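Local structure of BugD (Bordetella pertussis Tohama I, 2F5X) at residues T86-Y91 with I147-L153; Y96-T100 with V293-P298; V109-M113 with V235-H239. The protein probably serves as a periplasmic solute receptor that captures aspartic acid for a tripartite tricarboxylate-type transport system. Residues are numbered along the deposited sequence.

Interaction 1 (T86-Y91 with I147-L153). With ASP (aspartic acid), chain D.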
loop_
_atom_site.group_PDB
_atom_site.type_symbol
_atom_site.label_atom_id
_atom_site.label_comp_id
_atom_site.label_asym_id
_atom_site.label_seq_id
_atom_site.Cartn_x
_atom_site.Cartn_y
_atom_site.Cartn_z
ATOM N N THR A 86 3.499 3.565 -9.160
ATOM C CA THR A 86 3.885 2.456 -10.043
ATOM C C THR A 86 2.971 2.345 -11.258
ATOM O O THR A 86 3.435 2.035 -12.352
ATOM C CB THR A 86 3.909 1.086 -9.310
ATOM O OG1 THR A 86 2.599 0.791 -8.790
ATOM C CG2 THR A 86 4.843 1.123 -8.093
ATOM N N ALA A 87 1.675 2.586 -11.056
ATOM C CA ALA A 87 0.686 2.399 -12.125
ATOM C C ALA A 87 1.013 3.121 -13.442
ATOM O O ALA A 87 0.789 2.549 -14.509
ATOM C CB ALA A 87 -0.738 2.745 -11.634
ATOM N N PRO A 88 1.533 4.353 -13.400
ATOM C CA PRO A 88 1.898 5.047 -14.643
ATOM C C PRO A 88 2.962 4.335 -15.482
ATOM O O PRO A 88 3.062 4.634 -16.676
ATOM C CB PRO A 88 2.406 6.406 -14.149
ATOM C CG PRO A 88 1.695 6.598 -12.834
ATOM C CD PRO A 88 1.741 5.218 -12.218
ATOM N N SER A 89 3.724 3.414 -14.890
ATOM C CA SER A 89 4.703 2.620 -15.640
ATOM C C SER A 89 4.163 1.246 -16.018
ATOM O O SER A 89 4.857 0.460 -16.663
ATOM C CB SER A 89 5.997 2.453 -14.836
ATOM O OG SER A 89 6.575 3.717 -14.582
ATOM N N LEU A 90 2.928 0.956 -15.614
ATOM C CA LEU A 90 2.371 -0.391 -15.766
ATOM C C LEU A 90 1.179 -0.420 -16.701
ATOM O O LEU A 90 0.813 -1.473 -17.224
ATOM C CB LEU A 90 1.960 -0.938 -14.394
ATOM C CG LEU A 90 3.129 -1.198 -13.435
ATOM C CD1 LEU A 90 2.621 -1.409 -11.995
ATOM C CD2 LEU A 90 3.972 -2.388 -13.921
ATOM N N TYR A 91 0.559 0.739 -16.882
ATOM C CA TYR A 91 -0.591 0.885 -17.766
ATOM C C TYR A 91 -0.311 1.961 -18.792
ATOM O O TYR A 91 0.192 3.034 -18.454
ATOM C CB TYR A 91 -1.833 1.303 -16.975
ATOM C CG TYR A 91 -2.341 0.268 -16.010
ATOM C CD1 TYR A 91 -3.211 -0.733 -16.436
ATOM C CD2 TYR A 91 -1.957 0.288 -14.671
ATOM C CE1 TYR A 91 -3.694 -1.687 -15.555
ATOM C CE2 TYR A 91 -2.429 -0.666 -13.774
ATOM C CZ TYR A 91 -3.295 -1.652 -14.230
ATOM O OH TYR A 91 -3.783 -2.594 -13.374
ATOM N N ILE A 147 -2.283 -5.502 -10.849
ATOM C CA ILE A 147 -1.161 -4.721 -11.382
ATOM C C ILE A 147 -1.291 -3.272 -10.894
ATOM O O ILE A 147 -2.336 -2.631 -11.086
ATOM C CB ILE A 147 -1.146 -4.795 -12.936
ATOM C CG1 ILE A 147 -0.823 -6.226 -13.394
ATOM C CG2 ILE A 147 -0.135 -3.802 -13.521
ATOM C CD1 ILE A 147 -1.134 -6.498 -14.847
ATOM N N GLY A 148 -0.247 -2.765 -10.244
ATOM C CA GLY A 148 -0.321 -1.449 -9.612
ATOM C C GLY A 148 -0.385 -1.481 -8.092
ATOM O O GLY A 148 -0.192 -0.451 -7.452
ATOM N N ALA A 149 -0.659 -2.647 -7.507
ATOM C CA ALA A 149 -0.781 -2.765 -6.050
ATOM C C ALA A 149 0.588 -2.830 -5.375
ATOM O O ALA A 149 1.601 -3.074 -6.034
ATOM C CB ALA A 149 -1.613 -4.008 -5.686
ATOM N N ALA A 150 0.607 -2.639 -4.057
ATOM C CA ALA A 150 1.825 -2.802 -3.260
ATOM C C ALA A 150 2.279 -4.258 -3.329
ATOM O O ALA A 150 3.466 -4.554 -3.524
ATOM C CB ALA A 150 1.563 -2.391 -1.804
ATOM N N SER A 151 1.319 -5.167 -3.182
ATOM C CA SER A 151 1.597 -6.595 -3.245
ATOM C C SER A 151 2.057 -7.007 -4.640
ATOM O O SER A 151 2.775 -7.990 -4.789
ATOM C CB SER A 151 0.363 -7.406 -2.820
ATOM O OG SER A 151 -0.788 -7.019 -3.556
ATOM N N HIS A 152 1.644 -6.250 -5.658
ATOM C CA HIS A 152 2.115 -6.492 -7.023
ATOM C C HIS A 152 3.581 -6.086 -7.186
ATOM O O HIS A 152 4.378 -6.845 -7.753
ATOM C CB HIS A 152 1.243 -5.767 -8.051
ATOM C CG HIS A 152 1.837 -5.748 -9.427
ATOM N ND1 HIS A 152 2.432 -4.628 -9.965
ATOM C CD2 HIS A 152 1.944 -6.722 -10.366
ATOM C CE1 HIS A 152 2.896 -4.917 -11.170
ATOM N NE2 HIS A 152 2.610 -6.181 -11.438
ATOM N N LEU A 153 3.925 -4.891 -6.701
ATOM C CA LEU A 153 5.303 -4.409 -6.747
ATOM C C LEU A 153 6.244 -5.376 -6.022
ATOM O O LEU A 153 7.250 -5.829 -6.587
ATOM C CB LEU A 153 5.406 -2.997 -6.144
ATOM C CG LEU A 153 6.831 -2.484 -5.856
ATOM C CD1 LEU A 153 7.649 -2.370 -7.163
ATOM C CD2 LEU A 153 6.780 -1.157 -5.141
HETATM N N ASP D . -2.972 -1.694 -0.042
HETATM C CA ASP D . -3.875 -2.643 -0.759
HETATM C C ASP D . -5.154 -2.903 0.022
HETATM O O ASP D . -5.808 -3.947 -0.165
HETATM C CB ASP D . -3.158 -3.959 -1.030
HETATM C CG ASP D . -2.017 -3.804 -2.002
HETATM O OD1 ASP D . -1.223 -4.766 -2.125
HETATM O OD2 ASP D . -1.845 -2.759 -2.680
HETATM O OXT ASP D . -5.516 -2.059 0.843
HETATM O O HOH W 1 2.709 -2.058 -8.444
#

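Interaction 2 (Y96-T100 with V293-P298)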
loop_
_atom_site.group_PDB
_atom_site.type_symbol
_atom_site.label_atom_id
_atom_site.label_comp_id
_atom_site.label_asym_id
_atom_site.label_seq_id
_atom_site.Cartn_x
_atom_site.Cartn_y
_atom_site.Cartn_z
ATOM N N TYR A 96 -5.262 8.454 -14.930
ATOM C CA TYR A 96 -4.900 9.720 -14.300
ATOM C C TYR A 96 -3.471 10.075 -14.665
ATOM O O TYR A 96 -2.720 9.239 -15.177
ATOM C CB TYR A 96 -5.062 9.652 -12.771
ATOM C CG TYR A 96 -4.146 8.641 -12.115
ATOM C CD1 TYR A 96 -2.971 9.046 -11.479
ATOM C CD2 TYR A 96 -4.433 7.279 -12.161
ATOM C CE1 TYR A 96 -2.108 8.119 -10.905
ATOM C CE2 TYR A 96 -3.581 6.343 -11.586
ATOM C CZ TYR A 96 -2.418 6.773 -10.961
ATOM O OH TYR A 96 -1.571 5.859 -10.381
ATOM N N GLU A 97 -3.123 11.328 -14.402
ATOM C CA GLU A 97 -1.801 11.871 -14.641
ATOM C C GLU A 97 -1.208 12.100 -13.243
ATOM O O GLU A 97 -1.744 12.897 -12.472
ATOM C CB GLU A 97 -1.940 13.185 -15.431
ATOM C CG GLU A 97 -0.840 13.446 -16.452
ATOM C CD GLU A 97 0.375 14.133 -15.855
ATOM O OE1 GLU A 97 1.078 14.837 -16.610
ATOM O OE2 GLU A 97 0.635 13.973 -14.645
ATOM N N PRO A 98 -0.139 11.385 -12.879
ATOM C CA PRO A 98 0.310 11.384 -11.471
ATOM C C PRO A 98 0.769 12.756 -10.965
ATOM O O PRO A 98 0.666 13.041 -9.762
ATOM C CB PRO A 98 1.465 10.371 -11.474
ATOM C CG PRO A 98 1.966 10.396 -12.884
ATOM C CD PRO A 98 0.723 10.537 -13.731
ATOM N N TYR A 99 1.254 13.606 -11.869
ATOM C CA TYR A 99 1.761 14.917 -11.461
ATOM C C TYR A 99 0.728 16.029 -11.527
ATOM O O TYR A 99 0.930 17.088 -10.921
ATOM C CB TYR A 99 2.966 15.311 -12.318
ATOM C CG TYR A 99 4.009 14.223 -12.465
ATOM C CD1 TYR A 99 4.681 13.701 -11.349
ATOM C CD2 TYR A 99 4.322 13.709 -13.724
ATOM C CE1 TYR A 99 5.650 12.697 -11.502
ATOM C CE2 TYR A 99 5.283 12.719 -13.886
ATOM C CZ TYR A 99 5.946 12.221 -12.775
ATOM O OH TYR A 99 6.900 11.245 -12.946
ATOM N N THR A 100 -0.359 15.821 -12.270
ATOM C CA THR A 100 -1.313 16.920 -12.507
ATOM C C THR A 100 -2.782 16.643 -12.211
ATOM O O THR A 100 -3.563 17.586 -12.107
ATOM C CB THR A 100 -1.219 17.461 -13.953
ATOM O OG1 THR A 100 -1.556 16.416 -14.879
ATOM C CG2 THR A 100 0.202 17.885 -14.305
ATOM N N VAL A 293 6.119 11.819 -5.099
ATOM C CA VAL A 293 5.641 11.317 -6.393
ATOM C C VAL A 293 6.669 11.561 -7.508
ATOM O O VAL A 293 6.935 10.672 -8.326
ATOM C CB VAL A 293 4.255 11.920 -6.772
ATOM C CG1 VAL A 293 3.835 11.515 -8.210
ATOM C CG2 VAL A 293 3.186 11.478 -5.767
ATOM N N LYS A 294 7.252 12.760 -7.518
ATOM C CA LYS A 294 8.254 13.145 -8.511
ATOM C C LYS A 294 9.459 12.204 -8.506
ATOM O O LYS A 294 9.969 11.847 -9.573
ATOM C CB LYS A 294 8.707 14.601 -8.271
ATOM C CG LYS A 294 9.781 15.099 -9.241
ATOM C CD LYS A 294 10.275 16.494 -8.876
ATOM C CE LYS A 294 11.546 16.870 -9.651
ATOM N NZ LYS A 294 12.225 18.060 -9.049
ATOM N N GLN A 295 9.897 11.800 -7.316
ATOM C CA GLN A 295 11.036 10.893 -7.178
ATOM C C GLN A 295 10.634 9.452 -7.498
ATOM O O GLN A 295 11.390 8.714 -8.135
ATOM C CB GLN A 295 11.622 10.976 -5.761
ATOM C CG GLN A 295 12.943 10.220 -5.572
ATOM C CD GLN A 295 12.751 8.721 -5.387
ATOM O OE1 GLN A 295 11.714 8.275 -4.881
ATOM N NE2 GLN A 295 13.743 7.941 -5.806
ATOM N N GLN A 296 9.437 9.065 -7.070
ATOM C CA GLN A 296 9.044 7.657 -7.099
ATOM C C GLN A 296 8.663 7.112 -8.469
ATOM O O GLN A 296 9.001 5.965 -8.797
ATOM C CB GLN A 296 7.922 7.394 -6.096
ATOM C CG GLN A 296 8.409 7.394 -4.645
ATOM C CD GLN A 296 8.960 6.049 -4.232
ATOM O OE1 GLN A 296 8.197 5.143 -3.910
ATOM N NE2 GLN A 296 10.285 5.915 -4.230
ATOM N N VAL A 297 7.958 7.915 -9.268
ATOM C CA VAL A 297 7.535 7.444 -10.587
ATOM C C VAL A 297 8.740 6.980 -11.433
ATOM O O VAL A 297 8.749 5.837 -11.891
ATOM C CB VAL A 297 6.602 8.449 -11.334
ATOM C CG1 VAL A 297 6.275 7.936 -12.736
ATOM C CG2 VAL A 297 5.298 8.662 -10.548
ATOM N N PRO A 298 9.771 7.812 -11.612
ATOM C CA PRO A 298 10.946 7.362 -12.375
ATOM C C PRO A 298 11.686 6.201 -11.702
ATOM O O PRO A 298 12.236 5.343 -12.412
ATOM C CB PRO A 298 11.838 8.609 -12.449
ATOM C CG PRO A 298 10.957 9.754 -12.080
ATOM C CD PRO A 298 9.911 9.211 -11.167
HETATM O O HOH W 2 9.246 12.748 -12.048
#

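Interaction 3 (V109-M113 with V235-H239)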
loop_
_atom_site.group_PDB
_atom_site.type_symbol
_atom_site.label_atom_id
_atom_site.label_comp_id
_atom_site.label_asym_id
_atom_site.label_seq_id
_atom_site.Cartn_x
_atom_site.Cartn_y
_atom_site.Cartn_z
ATOM N N VAL A 109 1.511 7.782 6.007
ATOM C CA VAL A 109 2.268 6.741 6.701
ATOM C C VAL A 109 3.220 6.057 5.720
ATOM O O VAL A 109 3.052 6.165 4.506
ATOM C CB VAL A 109 1.343 5.641 7.341
ATOM C CG1 VAL A 109 0.526 6.188 8.503
ATOM C CG2 VAL A 109 0.427 4.983 6.283
ATOM N N ASP A 110 4.202 5.338 6.259
ATOM C CA ASP A 110 5.084 4.485 5.468
ATOM C C ASP A 110 5.027 3.080 6.091
ATOM O O ASP A 110 5.357 2.903 7.267
ATOM C CB ASP A 110 6.503 5.072 5.487
ATOM C CG ASP A 110 7.471 4.336 4.584
ATOM O OD1 ASP A 110 7.067 3.434 3.821
ATOM O OD2 ASP A 110 8.690 4.611 4.589
ATOM N N VAL A 111 4.583 2.096 5.307
ATOM C CA VAL A 111 4.277 0.752 5.822
ATOM C C VAL A 111 5.205 -0.286 5.212
ATOM O O VAL A 111 5.299 -0.382 3.990
ATOM C CB VAL A 111 2.796 0.372 5.531
ATOM C CG1 VAL A 111 2.387 -0.939 6.236
ATOM C CG2 VAL A 111 1.862 1.518 5.960
ATOM N N PRO A 112 5.861 -1.094 6.047
ATOM C CA PRO A 112 6.729 -2.157 5.533
ATOM C C PRO A 112 5.915 -3.374 5.119
ATOM O O PRO A 112 4.727 -3.478 5.453
ATOM C CB PRO A 112 7.634 -2.477 6.730
ATOM C CG PRO A 112 6.769 -2.180 7.944
ATOM C CD PRO A 112 5.845 -1.055 7.524
HETATM N N MSE A 113 6.543 -4.276 4.380
HETATM C CA MSE A 113 5.862 -5.489 3.943
HETATM C C MSE A 113 6.492 -6.769 4.510
HETATM O O MSE A 113 7.665 -6.779 4.917
HETATM C CB MSE A 113 5.763 -5.511 2.419
HETATM C CG MSE A 113 5.063 -4.255 1.873
HETATM SE SE MSE A 113 4.934 -4.300 -0.029
HETATM C CE MSE A 113 3.431 -5.592 -0.129
ATOM N N VAL A 235 11.285 -2.217 0.284
ATOM C CA VAL A 235 9.986 -1.688 -0.119
ATOM C C VAL A 235 9.295 -1.084 1.081
ATOM O O VAL A 235 8.982 -1.791 2.048
ATOM C CB VAL A 235 9.021 -2.776 -0.673
ATOM C CG1 VAL A 235 7.767 -2.117 -1.274
ATOM C CG2 VAL A 235 9.697 -3.661 -1.691
ATOM N N GLY A 236 9.060 0.222 1.011
ATOM C CA GLY A 236 8.247 0.914 1.996
ATOM C C GLY A 236 7.042 1.521 1.309
ATOM O O GLY A 236 7.177 2.351 0.389
ATOM N N ILE A 237 5.854 1.110 1.742
ATOM C CA ILE A 237 4.638 1.557 1.073
ATOM C C ILE A 237 4.154 2.850 1.721
ATOM O O ILE A 237 3.387 2.834 2.696
ATOM C CB ILE A 237 3.585 0.429 1.089
ATOM C CG1 ILE A 237 4.134 -0.815 0.357
ATOM C CG2 ILE A 237 2.255 0.879 0.447
ATOM C CD1 ILE A 237 4.557 -0.601 -1.110
ATOM N N TRP A 238 4.646 3.971 1.201
ATOM C CA TRP A 238 4.170 5.266 1.657
ATOM C C TRP A 238 2.740 5.451 1.166
ATOM O O TRP A 238 2.330 4.860 0.158
ATOM C CB TRP A 238 5.073 6.412 1.167
ATOM C CG TRP A 238 5.284 6.425 -0.330
ATOM C CD1 TRP A 238 6.311 5.841 -1.023
ATOM C CD2 TRP A 238 4.461 7.074 -1.306
ATOM N NE1 TRP A 238 6.168 6.074 -2.373
ATOM C CE2 TRP A 238 5.046 6.839 -2.575
ATOM C CE3 TRP A 238 3.281 7.844 -1.238
ATOM C CZ2 TRP A 238 4.493 7.337 -3.765
ATOM C CZ3 TRP A 238 2.731 8.347 -2.427
ATOM C CH2 TRP A 238 3.336 8.080 -3.672
ATOM N N HIS A 239 1.985 6.243 1.913
ATOM C CA HIS A 239 0.600 6.576 1.594
ATOM C C HIS A 239 0.488 8.101 1.522
ATOM O O HIS A 239 1.137 8.819 2.302
ATOM C CB HIS A 239 -0.346 6.088 2.699
ATOM C CG HIS A 239 -0.633 4.611 2.673
ATOM N ND1 HIS A 239 0.348 3.646 2.758
ATOM C CD2 HIS A 239 -1.811 3.943 2.612
ATOM C CE1 HIS A 239 -0.210 2.448 2.731
ATOM N NE2 HIS A 239 -1.520 2.600 2.644
#

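Interaction 1 (T86-Y91 with I147-L153)
A water molecule does much of the polar work here. Water 1 lies 2.9 Å from Thr86 OG1 and 3.0 Å from His152 ND1, and donates to Ala149 O at 2.8 Å. Thr86 OG1 is also hydrogen-bonded to Gly83 O. The direct bond across the segments is that of Tyr91, whose hydroxyl OH donates to Ile147 O at 2.7 Å, in line with the ring plane. Between these polar points Leu90 fills the gap: CB packs on Ile147 CG2 (3.7 Å), and CD1 comes 3.6 Å from both Gly148 N and His152 CE1. Gly148 has phi near 107°, where a CB would jam against the preceding carbonyl. It leads into helix 150-162, with Ala149 as N-cap. The first turn receives the side-chain carboxylate of the bound aspartic acid: Ala150 N donates to OD2, while Ser151 N and Ser151 OG donate to OD1. Segment 86-91 thus packs against the residues leading into a helix N-terminus, whose amides, pointing at a carboxylate, suit an acidic ligand.

Interaction 2 (Y96-T100 with V293-P298)
The Tyr99 ring meets helix 286-306 obliquely, with Tyr99 CD1 3.9 Å from Val293 CG1 and Tyr99 CE1 4.0 Å from Lys294 CA, while Tyr99 OH reaches 3.2 Å from Val297 CB. The tyrosine sits in a type I beta turn, Glu97 to Thr100, closed by Thr100 N to Glu97 O at 3.2 Å; Pro98 and Tyr99 hold its two central positions. Glu97 reinforces the turn with its own carboxylate, OE2 accepting from Tyr99 N at 2.9 Å. Pro98 presents its ring to the same helix: its CB is 4.2 Å from Val293 CG1 and 4.3 Å from Val297 CG2. Val293 and Val297, one turn apart, therefore form an apolar stripe that meets Pro98 and Tyr99 without any direct hydrogen bond between the segments. Behind the stripe, Phe84 touches both Pro98 and Val293, so the turn that precedes strand 102-117 and the C-terminal helix close over helix 83-86. The helix is kinked at Pro298, which has no amide hydrogen to give to Lys294 O, the acceptor one turn earlier. Water 2 takes up that carbonyl instead, donating to Lys294 O at 2.7 Å and lying 2.9 Å from Tyr99 OH.

Interaction 3 (V109-M113 with V235-H239)
Three backbone hydrogen bonds join these antiparallel strands. Val111 and Ile237 form a hydrogen-bonded pair, with Val111 N donating to Ile237 O at 3.0 Å and Ile237 N to Val111 O at 2.8 Å; His239 N then donates to Val109 O, also at 2.8 Å. Two acceptors do double duty. Val109 O receives a CA-H...O contact from Trp238 CA at 3.2 Å, and Ile237 O takes a second bond from His239 ND1 at 3.1 Å. Ile237 is the centre of an inverse gamma turn, in which Trp238 N bonds weakly to Gly236 O. Asp110 OD1 comes 3.3 Å from Ile237 N, but at a poor angle, since that amide already serves Val111 O. The carboxylate lies where a CB on Gly236 would clash, 2.7 Å from Asp110 OD1.

The other edge of segment 109-113 is used too: Asp110 pairs through its backbone with Glu278, and Pro112 with Thr193. At the Met113 end, Met113 N and Val235 O both bond to Thr211 OG1. Trp238 NE1 is bonded to Gln296 OE1, and His239 NE2 to Thr31 OG1, a ligand-binding hydroxyl. The selenium of Met113, a selenomethionine, packs 3.6 Å from Ile237 CG1 and 3.8 Å from Val235 CG1; the nearest atoms of that side chain and the bound aspartic acid are about 5 Å apart. Strand 236-244 also pairs with 76-81, and strand 102-117 with 188-192, an arrangement consistent with the interdomain strands beside the ligand cleft of a two-domain periplasmic binding protein.

How the interactions relate
Interaction 3 is the core contact, a sheet pairing held by backbone bonds, its centre about 6 Å from the centre of the chain. Interaction 1 is partly buried, and interaction 2, its centre about 16 Å out, has exposed residues; both combine apolar side chains with a bridging water, but of these two only interaction 1 adds a direct hydrogen bond across its segments. Interactions 1 and 2 draw on the same region between helix 83-86 and strand 102-117, and touch where Pro88 packs on Pro98. Interaction 3 meets interaction 1 beside the ligand pocket, with Ile237 CD1 3.6 Å from the CB of the pocket residue Ala150, and meets interaction 2 where Val293 CG2 packs 4.0 Å from Trp238 CH2.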